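Side-chain contact in TetR-like transcriptional regulator (Rhodococcus, PDB 3F1B), which probably binds regulatory DNA as a dimeric, all-helical transcription factor of the TetR family: residues H139-S144 with E155-A160. Residues are numbered along the deposited sequence; the frame is centred on the assembly and turned at random.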
# COMPACT_ATOMS: atom_id res chain seq x y z
N HIS A 139 -14.43 -14.47 -5.64
CA HIS A 139 -15.59 -15.36 -5.51
C HIS A 139 -16.87 -14.59 -5.76
O HIS A 139 -17.73 -15.08 -6.46
CB HIS A 139 -15.71 -15.97 -4.11
CG HIS A 139 -14.66 -16.98 -3.76
ND1 HIS A 139 -14.48 -17.44 -2.46
CD2 HIS A 139 -13.77 -17.66 -4.52
CE1 HIS A 139 -13.52 -18.35 -2.45
NE2 HIS A 139 -13.07 -18.50 -3.68
N LEU A 140 -17.04 -13.40 -5.19
CA LEU A 140 -18.31 -12.74 -5.46
C LEU A 140 -18.40 -12.19 -6.88
O LEU A 140 -19.48 -12.17 -7.48
CB LEU A 140 -18.69 -11.73 -4.41
CG LEU A 140 -18.11 -10.34 -4.47
CD1 LEU A 140 -18.83 -9.50 -5.57
CD2 LEU A 140 -18.33 -9.77 -3.08
N LEU A 141 -17.26 -11.76 -7.43
CA LEU A 141 -17.23 -11.36 -8.83
C LEU A 141 -17.59 -12.59 -9.67
O LEU A 141 -18.31 -12.48 -10.64
CB LEU A 141 -15.89 -10.73 -9.25
CG LEU A 141 -15.58 -9.35 -8.68
CD1 LEU A 141 -14.21 -8.92 -9.12
CD2 LEU A 141 -16.62 -8.27 -9.04
N GLU A 142 -17.12 -13.77 -9.27
CA GLU A 142 -17.51 -15.00 -9.97
C GLU A 142 -18.99 -15.32 -9.75
O GLU A 142 -19.75 -15.52 -10.71
CB GLU A 142 -16.63 -16.18 -9.56
CG GLU A 142 -16.65 -17.32 -10.59
CD GLU A 142 -15.27 -17.94 -10.84
OE1 GLU A 142 -14.32 -17.63 -10.08
OE2 GLU A 142 -15.14 -18.72 -11.82
N SER A 143 -19.38 -15.34 -8.48
CA SER A 143 -20.78 -15.41 -8.02
C SER A 143 -21.71 -14.44 -8.76
O SER A 143 -22.92 -14.61 -8.75
CB SER A 143 -20.84 -15.14 -6.51
OG SER A 143 -21.95 -15.76 -5.88
N SER A 144 -21.16 -13.43 -9.42
CA SER A 144 -21.99 -12.64 -10.30
C SER A 144 -22.16 -13.37 -11.63
O SER A 144 -22.77 -14.43 -11.65
CB SER A 144 -21.43 -11.25 -10.49
OG SER A 144 -22.22 -10.59 -11.47
N GLU A 155 -9.67 -13.40 -10.21
CA GLU A 155 -8.70 -13.02 -9.18
C GLU A 155 -8.10 -11.70 -9.60
O GLU A 155 -7.85 -10.82 -8.78
CB GLU A 155 -7.62 -14.09 -8.98
CG GLU A 155 -6.77 -13.95 -7.67
CD GLU A 155 -7.22 -14.84 -6.47
OE1 GLU A 155 -7.63 -16.02 -6.65
OE2 GLU A 155 -7.11 -14.38 -5.30
N LEU A 156 -7.96 -11.53 -10.91
CA LEU A 156 -7.29 -10.36 -11.49
C LEU A 156 -8.10 -9.05 -11.39
O LEU A 156 -7.56 -7.99 -11.00
CB LEU A 156 -6.93 -10.70 -12.94
CG LEU A 156 -6.24 -9.70 -13.86
CD1 LEU A 156 -5.12 -8.86 -13.19
CD2 LEU A 156 -5.70 -10.45 -15.07
N ILE A 157 -9.38 -9.13 -11.73
CA ILE A 157 -10.30 -8.05 -11.44
C ILE A 157 -10.32 -7.85 -9.91
O ILE A 157 -10.22 -6.70 -9.43
CB ILE A 157 -11.72 -8.35 -11.98
CG1 ILE A 157 -11.66 -8.77 -13.42
CG2 ILE A 157 -12.68 -7.15 -11.74
CD1 ILE A 157 -11.10 -7.72 -14.37
N ALA A 158 -10.33 -8.94 -9.15
CA ALA A 158 -10.37 -8.75 -7.69
C ALA A 158 -9.23 -7.97 -7.17
O ALA A 158 -9.40 -7.13 -6.30
CB ALA A 158 -10.46 -10.08 -6.93
N ILE A 159 -8.04 -8.26 -7.66
CA ILE A 159 -6.84 -7.63 -7.13
C ILE A 159 -6.87 -6.17 -7.53
O ILE A 159 -6.57 -5.31 -6.71
CB ILE A 159 -5.58 -8.28 -7.75
CG1 ILE A 159 -5.42 -9.74 -7.25
CG2 ILE A 159 -4.32 -7.48 -7.41
CD1 ILE A 159 -4.70 -10.75 -8.30
N ALA A 160 -7.18 -5.89 -8.80
CA ALA A 160 -7.27 -4.50 -9.25
C ALA A 160 -8.32 -3.69 -8.44
O ALA A 160 -8.05 -2.54 -8.09
CB ALA A 160 -7.62 -4.46 -10.68
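Leu141 reaches across to helix 153-173 with one methyl branch, and the contact is built on that single group. Its CD1 meets the CG2 methyl of Ile157 at 3.5 Å and lies 3.8 Å from the branch carbon CB of the same residue. The two side chains cross at about a right angle, with the leucine methyl set against the beta-branch of the isoleucine. Leu141 CD1 also lies 3.9 Å from the backbone N of Ala158, with the alanine CB a looser neighbour at 4.5 Å, so the methyl sits nearer to the helix backbone here than to the alanine side chain. In Ile157, CG2 stands anti to the backbone N while CG1 is anti to the carbonyl carbon (chi1 -50°), which presents the short branch to Leu141 and carries the longer one, ending in CD1, away from it. In the all-helical C-terminal domain of this TetR-like regulator, the end of helix 126-143 here packs on the early turns of helix 153-173, and no hydrogen bond joins the two segments. Outward from this pair, Trp191 and Leu194 of helix 179-196 also touch Leu141, as does Phe154 of helix 153-173, while Thr137 and Ala138 pack on Ala158. Ile157 in turn packs on Leu185 of the second subunit, linking this intrachain contact to the dimer interface.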